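Long-range contacts in alpha-rhamnosidase (PDB 6I60), which probably hydrolyses terminal non-reducing alpha-L-rhamnose residues of alpha-L-rhamnosides: residues 150-160 with 171-179; 388-396 with 405-416. All blocks are in the same frame, centred on the assembly; numbering follows the deposited sequence.

Contact 1. Residues 150-160 with 171-179; sequences ITKKEHKYEVY and YTIAYAPMF
Glu158 N donates to Ile173 O at 2.7 Å, in a nearly straight bond (164° at the hydrogen) that reaches the carbonyl oxygen from a tilt out of its plane. Ile173 N returns a bond to Glu158 O. Tyr160 and Tyr171 repeat this two-way exchange at the next hydrogen-bonded pair. Between them, Val159 faces Thr172 in a non-hydrogen-bonded pair. Tyr160 CB also meets Ile173 CD1 at 4.1 Å, on the face that both share with Tyr171. On the other face, Thr172 CG2 touches the Tyr157 ring at CD2 (3.6 Å), and the two side chains run side by side.

On the Lys156 side of Tyr157 the pairing weakens. Tyr175 N makes a weak bond of 3.0 Å to Lys156 O. Lys156 CG stands anti to its own N (chi1 -174°), beside the carbonyl carbon, and this sets it over one face of the Tyr175 ring, 4.2 Å from the centroid. The amine of Lys152 pairs with Glu325, while its CD rests on Pro177 CB at 3.6 Å. Ile150 CD1 packs on Phe179 CD2 (3.8 Å). The arrangement is an antiparallel beta hairpin, with strands 157-160 and 171-174 joined by a ten-residue connection.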
loop_
_atom_site.group_PDB
_atom_site.type_symbol
_atom_site.label_atom_id
_atom_site.label_comp_id
_atom_site.label_asym_id
_atom_site.label_seq_id
_atom_site.Cartn_x
_atom_site.Cartn_y
_atom_site.Cartn_z
ATOM N N ILE A 150 16.814 -26.187 -3.494
ATOM C CA ILE A 150 18.172 -26.427 -3.961
ATOM C C ILE A 150 19.043 -25.229 -3.602
ATOM O O ILE A 150 18.561 -24.108 -3.421
ATOM C CB ILE A 150 18.221 -26.699 -5.477
ATOM C CG1 ILE A 150 17.469 -25.606 -6.233
ATOM C CG2 ILE A 150 17.626 -28.058 -5.790
ATOM C CD1 ILE A 150 17.769 -25.574 -7.706
ATOM N N THR A 151 20.347 -25.483 -3.488
ATOM C CA THR A 151 21.303 -24.455 -3.094
ATOM C C THR A 151 22.701 -24.858 -3.533
ATOM O O THR A 151 22.972 -26.025 -3.825
ATOM C CB THR A 151 21.304 -24.225 -1.577
ATOM O OG1 THR A 151 19.980 -24.373 -1.063
ATOM C CG2 THR A 151 21.796 -22.839 -1.242
ATOM N N LYS A 152 23.587 -23.866 -3.575
ATOM C CA LYS A 152 25.012 -24.137 -3.609
ATOM C C LYS A 152 25.478 -24.641 -2.246
ATOM O O LYS A 152 24.797 -24.486 -1.228
ATOM C CB LYS A 152 25.795 -22.882 -3.994
ATOM C CG LYS A 152 25.791 -22.582 -5.475
ATOM C CD LYS A 152 26.568 -21.316 -5.795
ATOM C CE LYS A 152 27.995 -21.395 -5.283
ATOM N NZ LYS A 152 28.922 -21.918 -6.323
ATOM N N LYS A 153 26.659 -25.251 -2.236
ATOM C CA LYS A 153 27.247 -25.762 -1.005
ATOM C C LYS A 153 28.319 -24.846 -0.431
ATOM O O LYS A 153 28.434 -24.735 0.794
ATOM C CB LYS A 153 27.831 -27.160 -1.249
ATOM C CG LYS A 153 28.789 -27.665 -0.179
ATOM C CD LYS A 153 29.372 -29.026 -0.548
ATOM C CE LYS A 153 29.526 -29.184 -2.056
ATOM N NZ LYS A 153 29.965 -30.554 -2.438
ATOM N N GLU A 154 29.090 -24.167 -1.286
ATOM C CA GLU A 154 30.155 -23.291 -0.804
ATOM C C GLU A 154 29.583 -22.030 -0.164
ATOM O O GLU A 154 29.805 -21.768 1.024
ATOM C CB GLU A 154 31.106 -22.944 -1.955
ATOM C CG GLU A 154 31.817 -21.596 -1.830
ATOM C CD GLU A 154 33.040 -21.649 -0.931
ATOM O OE1 GLU A 154 33.335 -20.634 -0.264
ATOM O OE2 GLU A 154 33.707 -22.704 -0.896
ATOM N N HIS A 155 28.839 -21.239 -0.942
ATOM C CA HIS A 155 28.236 -19.990 -0.481
ATOM C C HIS A 155 29.264 -19.009 0.070
ATOM O O HIS A 155 29.530 -18.994 1.276
ATOM C CB HIS A 155 27.164 -20.267 0.577
ATOM C CG HIS A 155 25.765 -20.146 0.060
ATOM N ND1 HIS A 155 25.321 -19.037 -0.627
ATOM C CD2 HIS A 155 24.715 -20.998 0.121
ATOM C CE1 HIS A 155 24.056 -19.209 -0.964
ATOM N NE2 HIS A 155 23.664 -20.390 -0.522
ATOM N N LYS A 156 29.840 -18.180 -0.799
ATOM C CA LYS A 156 30.713 -17.105 -0.350
ATOM C C LYS A 156 29.874 -15.901 0.066
ATOM O O LYS A 156 28.909 -15.532 -0.609
ATOM C CB LYS A 156 31.703 -16.716 -1.454
ATOM C CG LYS A 156 32.791 -15.688 -1.060
ATOM C CD LYS A 156 33.135 -15.680 0.436
ATOM C CE LYS A 156 34.599 -15.379 0.699
ATOM N NZ LYS A 156 34.926 -13.940 0.451
ATOM N N TYR A 157 30.245 -15.302 1.196
ATOM C CA TYR A 157 29.559 -14.152 1.757
ATOM C C TYR A 157 30.591 -13.175 2.303
ATOM O O TYR A 157 31.777 -13.495 2.432
ATOM C CB TYR A 157 28.590 -14.571 2.868
ATOM C CG TYR A 157 29.268 -15.335 3.982
ATOM C CD1 TYR A 157 29.532 -16.694 3.857
ATOM C CD2 TYR A 157 29.655 -14.697 5.153
ATOM C CE1 TYR A 157 30.155 -17.396 4.867
ATOM C CE2 TYR A 157 30.279 -15.392 6.169
ATOM C CZ TYR A 157 30.528 -16.741 6.021
ATOM O OH TYR A 157 31.149 -17.438 7.030
ATOM N N GLU A 158 30.125 -11.970 2.625
ATOM C CA GLU A 158 30.919 -10.970 3.326
ATOM C C GLU A 158 30.125 -10.474 4.524
ATOM O O GLU A 158 28.899 -10.340 4.452
ATOM C CB GLU A 158 31.289 -9.791 2.413
ATOM C CG GLU A 158 32.763 -9.733 2.032
ATOM C CD GLU A 158 33.132 -8.446 1.314
ATOM O OE1 GLU A 158 33.878 -8.514 0.313
ATOM O OE2 GLU A 158 32.678 -7.368 1.752
ATOM N N VAL A 159 30.819 -10.207 5.622
ATOM C CA VAL A 159 30.189 -9.769 6.862
ATOM C C VAL A 159 30.539 -8.299 7.055
ATOM O O VAL A 159 31.648 -7.962 7.484
ATOM C CB VAL A 159 30.630 -10.617 8.059
ATOM C CG1 VAL A 159 29.632 -10.480 9.201
ATOM C CG2 VAL A 159 30.774 -12.072 7.646
ATOM N N TYR A 160 29.593 -7.417 6.740
ATOM C CA TYR A 160 29.774 -5.982 6.915
ATOM C C TYR A 160 29.204 -5.566 8.267
ATOM O O TYR A 160 28.024 -5.804 8.549
ATOM C CB TYR A 160 29.096 -5.209 5.784
ATOM C CG TYR A 160 29.330 -3.714 5.830
ATOM C CD1 TYR A 160 30.525 -3.190 6.309
ATOM C CD2 TYR A 160 28.355 -2.825 5.391
ATOM C CE1 TYR A 160 30.742 -1.824 6.350
ATOM C CE2 TYR A 160 28.564 -1.459 5.429
ATOM C CZ TYR A 160 29.758 -0.964 5.909
ATOM O OH TYR A 160 29.968 0.395 5.949
ATOM N N TYR A 171 25.654 -7.105 9.020
ATOM C CA TYR A 171 25.095 -7.418 7.708
ATOM C C TYR A 171 25.932 -8.515 7.064
ATOM O O TYR A 171 27.088 -8.285 6.695
ATOM C CB TYR A 171 25.046 -6.172 6.820
ATOM C CG TYR A 171 24.365 -4.988 7.472
ATOM C CD1 TYR A 171 23.002 -4.773 7.319
ATOM C CD2 TYR A 171 25.086 -4.088 8.246
ATOM C CE1 TYR A 171 22.374 -3.693 7.916
ATOM C CE2 TYR A 171 24.468 -3.007 8.847
ATOM C CZ TYR A 171 23.115 -2.813 8.679
ATOM O OH TYR A 171 22.499 -1.737 9.276
ATOM N N THR A 172 25.350 -9.705 6.935
ATOM C CA THR A 172 25.983 -10.829 6.254
ATOM C C THR A 172 25.451 -10.868 4.826
ATOM O O THR A 172 24.302 -11.260 4.595
ATOM C CB THR A 172 25.703 -12.144 6.980
ATOM O OG1 THR A 172 25.651 -11.912 8.394
ATOM C CG2 THR A 172 26.792 -13.158 6.681
ATOM N N ILE A 173 26.281 -10.458 3.873
ATOM C CA ILE A 173 25.887 -10.342 2.473
ATOM C C ILE A 173 26.511 -11.504 1.713
ATOM O O ILE A 173 27.735 -11.563 1.545
ATOM C CB ILE A 173 26.311 -8.995 1.871
ATOM C CG1 ILE A 173 25.567 -7.845 2.552
ATOM C CG2 ILE A 173 26.060 -8.984 0.370
ATOM C CD1 ILE A 173 26.472 -6.727 3.026
ATOM N N ALA A 174 25.671 -12.427 1.249
ATOM C CA ALA A 174 26.119 -13.526 0.411
ATOM C C ALA A 174 26.231 -13.066 -1.042
ATOM O O ALA A 174 25.894 -11.932 -1.394
ATOM C CB ALA A 174 25.170 -14.715 0.538
ATOM N N TYR A 175 26.711 -13.958 -1.899
ATOM C CA TYR A 175 26.865 -13.655 -3.312
ATOM C C TYR A 175 25.550 -13.936 -4.039
ATOM O O TYR A 175 24.505 -14.152 -3.421
ATOM C CB TYR A 175 28.022 -14.456 -3.903
ATOM C CG TYR A 175 29.376 -13.803 -3.750
ATOM C CD1 TYR A 175 29.744 -13.187 -2.561
ATOM C CD2 TYR A 175 30.291 -13.811 -4.795
ATOM C CE1 TYR A 175 30.983 -12.594 -2.418
ATOM C CE2 TYR A 175 31.532 -13.221 -4.662
ATOM C CZ TYR A 175 31.874 -12.615 -3.472
ATOM O OH TYR A 175 33.109 -12.028 -3.339
ATOM N N ALA A 176 25.591 -13.937 -5.370
ATOM C CA ALA A 176 24.405 -14.178 -6.183
ATOM C C ALA A 176 24.567 -15.479 -6.958
ATOM O O ALA A 176 25.189 -15.486 -8.031
ATOM C CB ALA A 176 24.157 -13.010 -7.141
ATOM N N PRO A 177 24.037 -16.595 -6.468
ATOM C CA PRO A 177 24.173 -17.856 -7.198
ATOM C C PRO A 177 23.191 -17.954 -8.353
ATOM O O PRO A 177 22.068 -17.447 -8.299
ATOM C CB PRO A 177 23.870 -18.913 -6.130
ATOM C CG PRO A 177 22.942 -18.229 -5.190
ATOM C CD PRO A 177 23.320 -16.765 -5.190
ATOM N N MET A 178 23.639 -18.620 -9.413
ATOM C CA MET A 178 22.812 -18.907 -10.575
ATOM C C MET A 178 22.559 -20.406 -10.655
ATOM O O MET A 178 23.434 -21.209 -10.320
ATOM C CB MET A 178 23.479 -18.417 -11.864
ATOM C CG MET A 178 24.017 -16.998 -11.783
ATOM S SD MET A 178 25.170 -16.614 -13.114
ATOM C CE MET A 178 24.377 -15.189 -13.856
ATOM N N PHE A 179 21.360 -20.778 -11.095
ATOM C CA PHE A 179 20.961 -22.176 -11.182
ATOM C C PHE A 179 20.440 -22.464 -12.579
ATOM O O PHE A 179 19.646 -21.688 -13.122
ATOM C CB PHE A 179 19.896 -22.513 -10.134
ATOM C CG PHE A 179 20.396 -22.429 -8.721
ATOM C CD1 PHE A 179 20.330 -21.238 -8.019
ATOM C CD2 PHE A 179 20.939 -23.539 -8.097
ATOM C CE1 PHE A 179 20.792 -21.157 -6.719
ATOM C CE2 PHE A 179 21.404 -23.463 -6.798
ATOM C CZ PHE A 179 21.329 -22.271 -6.108
#

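Contact 2. Residues 388-396 with 405-416; sequences EIRIRHAEL and YSTNRTALATDV
Arg392 lays its guanidinium flat on one face of the Tyr405 ring, with centres 3.8 Å apart and planes 20° from parallel. This cation-pi stack is the tightly packed part of the contact. The bend at chi3 (83°) turns the guanidinium over the ring, and Tyr405 OH lies along the CB and CD methylenes of Arg392. Tyr405 CD1 also touches Ala394 CB at 3.5 Å. An alanine in place of Tyr405 would probably leave the Arg392 guanidinium without its stacking surface and free to turn, and open a gap beside Ala394.

Regular strand pairing is firm at Ile391 N to Asp415 O (2.7 Å) and its return bond. It slackens at His393, whose N makes a long, weak bond of 3.5 Å to Ala413 O. His393 ND1 donates to the same Ala413 O at 2.8 Å. The oxygen lies in the ring plane, but the donor stands above the carbonyl plane. Asn408 ND2 makes a weak bond to His393 O. Thr407 OG1 donates to Glu395 OE1 at 3.1 Å, on the anti side of the carboxylate. The same carboxylate also bonds Asn371 and His818.

The Glu388 end is the solvent side. Exposed Glu388 lies against Val416 CG1 through CD at 3.8 Å, without a polar bond between the two. Strand 388-394 pairs antiparallel with 414-418 on one edge and 438-442 on the other, and Ile389 and Ile391 reach strand 375-380.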
loop_
_atom_site.group_PDB
_atom_site.type_symbol
_atom_site.label_atom_id
_atom_site.label_comp_id
_atom_site.label_asym_id
_atom_site.label_seq_id
_atom_site.Cartn_x
_atom_site.Cartn_y
_atom_site.Cartn_z
ATOM N N GLU A 388 36.145 0.592 -13.198
ATOM C CA GLU A 388 35.115 0.594 -12.169
ATOM C C GLU A 388 34.296 1.877 -12.230
ATOM O O GLU A 388 34.845 2.975 -12.361
ATOM C CB GLU A 388 35.741 0.440 -10.782
ATOM C CG GLU A 388 34.786 0.733 -9.634
ATOM C CD GLU A 388 35.206 0.066 -8.337
ATOM O OE1 GLU A 388 35.794 -1.036 -8.395
ATOM O OE2 GLU A 388 34.943 0.642 -7.260
ATOM N N ILE A 389 32.976 1.728 -12.138
ATOM C CA ILE A 389 32.044 2.850 -12.105
ATOM C C ILE A 389 31.230 2.733 -10.826
ATOM O O ILE A 389 30.567 1.714 -10.597
ATOM C CB ILE A 389 31.135 2.878 -13.343
ATOM C CG1 ILE A 389 31.872 3.508 -14.524
ATOM C CG2 ILE A 389 29.846 3.636 -13.054
ATOM C CD1 ILE A 389 31.246 3.212 -15.860
ATOM N N ARG A 390 31.286 3.768 -9.992
ATOM C CA ARG A 390 30.620 3.784 -8.698
ATOM C C ARG A 390 29.453 4.759 -8.740
ATOM O O ARG A 390 29.627 5.925 -9.112
ATOM C CB ARG A 390 31.602 4.172 -7.590
ATOM C CG ARG A 390 31.063 3.993 -6.184
ATOM C CD ARG A 390 32.068 4.475 -5.150
ATOM N NE ARG A 390 32.052 5.928 -5.001
ATOM C CZ ARG A 390 33.030 6.635 -4.444
ATOM N NH1 ARG A 390 34.111 6.023 -3.978
ATOM N NH2 ARG A 390 32.929 7.954 -4.351
ATOM N N ILE A 391 28.271 4.283 -8.360
ATOM C CA ILE A 391 27.043 5.072 -8.399
ATOM C C ILE A 391 26.539 5.228 -6.970
ATOM O O ILE A 391 26.138 4.243 -6.338
ATOM C CB ILE A 391 25.972 4.425 -9.286
ATOM C CG1 ILE A 391 26.558 4.048 -10.647
ATOM C CG2 ILE A 391 24.782 5.355 -9.445
ATOM C CD1 ILE A 391 25.712 3.061 -11.418
ATOM N N ARG A 392 26.545 6.457 -6.466
ATOM C CA ARG A 392 26.039 6.770 -5.139
ATOM C C ARG A 392 24.714 7.516 -5.241
ATOM O O ARG A 392 24.456 8.230 -6.214
ATOM C CB ARG A 392 27.046 7.608 -4.348
ATOM C CG ARG A 392 28.425 6.981 -4.242
ATOM C CD ARG A 392 29.322 7.782 -3.312
ATOM N NE ARG A 392 29.095 7.441 -1.912
ATOM C CZ ARG A 392 29.686 8.049 -0.889
ATOM N NH1 ARG A 392 30.545 9.037 -1.108
ATOM N NH2 ARG A 392 29.416 7.670 0.355
ATOM N N HIS A 393 23.874 7.346 -4.222
ATOM C CA HIS A 393 22.546 7.944 -4.187
ATOM C C HIS A 393 22.348 8.673 -2.866
ATOM O O HIS A 393 22.831 8.226 -1.821
ATOM C CB HIS A 393 21.450 6.884 -4.367
ATOM C CG HIS A 393 21.740 5.886 -5.446
ATOM N ND1 HIS A 393 22.726 4.929 -5.333
ATOM C CD2 HIS A 393 21.164 5.691 -6.656
ATOM C CE1 HIS A 393 22.750 4.192 -6.428
ATOM N NE2 HIS A 393 21.811 4.632 -7.246
ATOM N N ALA A 394 21.630 9.793 -2.912
ATOM C CA ALA A 394 21.395 10.582 -1.713
ATOM C C ALA A 394 20.100 11.368 -1.857
ATOM O O ALA A 394 19.600 11.593 -2.963
ATOM C CB ALA A 394 22.564 11.531 -1.426
ATOM N N GLU A 395 19.565 11.787 -0.709
ATOM C CA GLU A 395 18.335 12.565 -0.641
ATOM C C GLU A 395 18.589 14.067 -0.700
ATOM O O GLU A 395 17.789 14.806 -1.285
ATOM C CB GLU A 395 17.572 12.231 0.644
ATOM C CG GLU A 395 16.689 10.999 0.558
ATOM C CD GLU A 395 15.729 10.892 1.732
ATOM O OE1 GLU A 395 16.118 11.271 2.857
ATOM O OE2 GLU A 395 14.582 10.433 1.531
ATOM N N LEU A 396 19.683 14.534 -0.106
ATOM C CA LEU A 396 19.966 15.955 0.040
ATOM C C LEU A 396 21.319 16.295 -0.579
ATOM O O LEU A 396 22.060 15.424 -1.038
ATOM C CB LEU A 396 19.926 16.360 1.516
ATOM C CG LEU A 396 18.671 15.904 2.259
ATOM C CD1 LEU A 396 18.808 16.128 3.757
ATOM C CD2 LEU A 396 17.443 16.617 1.708
ATOM N N TYR A 405 24.862 12.263 2.181
ATOM C CA TYR A 405 24.402 10.907 2.435
ATOM C C TYR A 405 23.978 10.691 3.883
ATOM O O TYR A 405 23.874 9.539 4.321
ATOM C CB TYR A 405 25.492 9.903 2.053
ATOM C CG TYR A 405 26.059 10.105 0.666
ATOM C CD1 TYR A 405 25.389 9.629 -0.454
ATOM C CD2 TYR A 405 27.265 10.765 0.478
ATOM C CE1 TYR A 405 25.904 9.808 -1.724
ATOM C CE2 TYR A 405 27.789 10.950 -0.790
ATOM C CZ TYR A 405 27.105 10.467 -1.886
ATOM O OH TYR A 405 27.619 10.649 -3.149
ATOM N N SER A 406 23.728 11.768 4.630
ATOM C CA SER A 406 23.441 11.632 6.056
ATOM C C SER A 406 22.123 10.905 6.295
ATOM O O SER A 406 22.035 10.048 7.182
ATOM C CB SER A 406 23.420 13.008 6.721
ATOM O OG SER A 406 24.628 13.711 6.493
ATOM N N THR A 407 21.087 11.230 5.519
ATOM C CA THR A 407 19.796 10.578 5.702
ATOM C C THR A 407 19.855 9.084 5.405
ATOM O O THR A 407 19.009 8.333 5.901
ATOM C CB THR A 407 18.731 11.243 4.825
ATOM O OG1 THR A 407 19.186 11.292 3.466
ATOM C CG2 THR A 407 18.451 12.657 5.309
ATOM N N ASN A 408 20.834 8.638 4.609
ATOM C CA ASN A 408 21.001 7.211 4.357
ATOM C C ASN A 408 21.616 6.487 5.545
ATOM O O ASN A 408 21.460 5.265 5.657
ATOM C CB ASN A 408 21.862 6.985 3.111
ATOM C CG ASN A 408 21.220 7.526 1.843
ATOM O OD1 ASN A 408 20.158 8.148 1.885
ATOM N ND2 ASN A 408 21.864 7.287 0.709
ATOM N N ARG A 409 22.312 7.210 6.421
ATOM C CA ARG A 409 22.890 6.677 7.662
ATOM C C ARG A 409 23.875 5.570 7.286
ATOM O O ARG A 409 24.709 5.782 6.390
ATOM C CB ARG A 409 21.763 6.273 8.606
ATOM C CG ARG A 409 20.960 7.452 9.141
ATOM C CD ARG A 409 20.209 7.087 10.410
ATOM N NE ARG A 409 19.604 5.762 10.318
ATOM C CZ ARG A 409 18.581 5.353 11.063
ATOM N NH1 ARG A 409 18.096 4.128 10.911
ATOM N NH2 ARG A 409 18.043 6.170 11.961
ATOM N N THR A 410 23.825 4.399 7.923
ATOM C CA THR A 410 24.784 3.335 7.655
ATOM C C THR A 410 24.514 2.592 6.353
ATOM O O THR A 410 25.361 1.798 5.928
ATOM C CB THR A 410 24.796 2.333 8.812
ATOM O OG1 THR A 410 23.769 1.354 8.607
ATOM C CG2 THR A 410 24.559 3.045 10.132
ATOM N N ALA A 411 23.366 2.815 5.721
ATOM C CA ALA A 411 23.089 2.203 4.428
ATOM C C ALA A 411 24.033 2.783 3.384
ATOM O O ALA A 411 23.999 3.987 3.108
ATOM C CB ALA A 411 21.633 2.433 4.029
ATOM N N LEU A 412 24.885 1.929 2.814
ATOM C CA LEU A 412 25.851 2.396 1.823
ATOM C C LEU A 412 25.147 2.983 0.607
ATOM O O LEU A 412 25.444 4.106 0.185
ATOM C CB LEU A 412 26.773 1.249 1.414
ATOM C CG LEU A 412 28.095 1.142 2.173
ATOM C CD1 LEU A 412 29.069 0.266 1.404
ATOM C CD2 LEU A 412 28.684 2.523 2.423
ATOM N N ALA A 413 24.206 2.231 0.031
ATOM C CA ALA A 413 23.393 2.692 -1.096
ATOM C C ALA A 413 24.259 3.098 -2.287
ATOM O O ALA A 413 23.995 4.099 -2.957
ATOM C CB ALA A 413 22.467 3.838 -0.681
ATOM N N THR A 414 25.303 2.318 -2.555
ATOM C CA THR A 414 26.157 2.523 -3.716
ATOM C C THR A 414 26.178 1.259 -4.567
ATOM O O THR A 414 26.250 0.144 -4.041
ATOM C CB THR A 414 27.590 2.905 -3.314
ATOM O OG1 THR A 414 28.323 1.728 -2.956
ATOM C CG2 THR A 414 27.582 3.862 -2.138
ATOM N N ASP A 415 26.103 1.443 -5.884
ATOM C CA ASP A 415 26.195 0.354 -6.847
ATOM C C ASP A 415 27.477 0.501 -7.655
ATOM O O ASP A 415 27.873 1.616 -8.013
ATOM C CB ASP A 415 24.981 0.336 -7.780
ATOM C CG ASP A 415 23.674 0.164 -7.030
ATOM O OD1 ASP A 415 23.621 -0.695 -6.127
ATOM O OD2 ASP A 415 22.701 0.885 -7.338
ATOM N N VAL A 416 28.125 -0.626 -7.934
ATOM C CA VAL A 416 29.408 -0.653 -8.625
ATOM C C VAL A 416 29.281 -1.550 -9.847
ATOM O O VAL A 416 28.804 -2.686 -9.741
ATOM C CB VAL A 416 30.539 -1.147 -7.703
ATOM C CG1 VAL A 416 31.762 -1.545 -8.515
ATOM C CG2 VAL A 416 30.891 -0.077 -6.684
#

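The contacts follow one another along the chain, centres about 23 Å apart. They meet where the loop end of the contact 1 hairpin, at Tyr160 and Tyr171, reaches the 408-411 turn and Leu412 of contact 2. Tyr171 OH packs 3.4 Å from Thr410 OG1, and Tyr160 CE2 lies 4.2 Å from Leu412 CG. His301 joins them: its ring meets Tyr160 and Tyr171 edge-to-face, and its ND1 bonds Leu412 N. Contact 2 extends to the six-hairpin glycosidase domain through the Arg409-Asp501 salt bridge. The 2-(2-ethoxyethoxy)ethanol pocket of Tyr656, Glu659 and Leu660 includes no residue of either contact. The nearest side-chain atoms of Val159 and Thr414 each lie about 3 Å from bound triethylene glycol, probably from the crystallisation liquor.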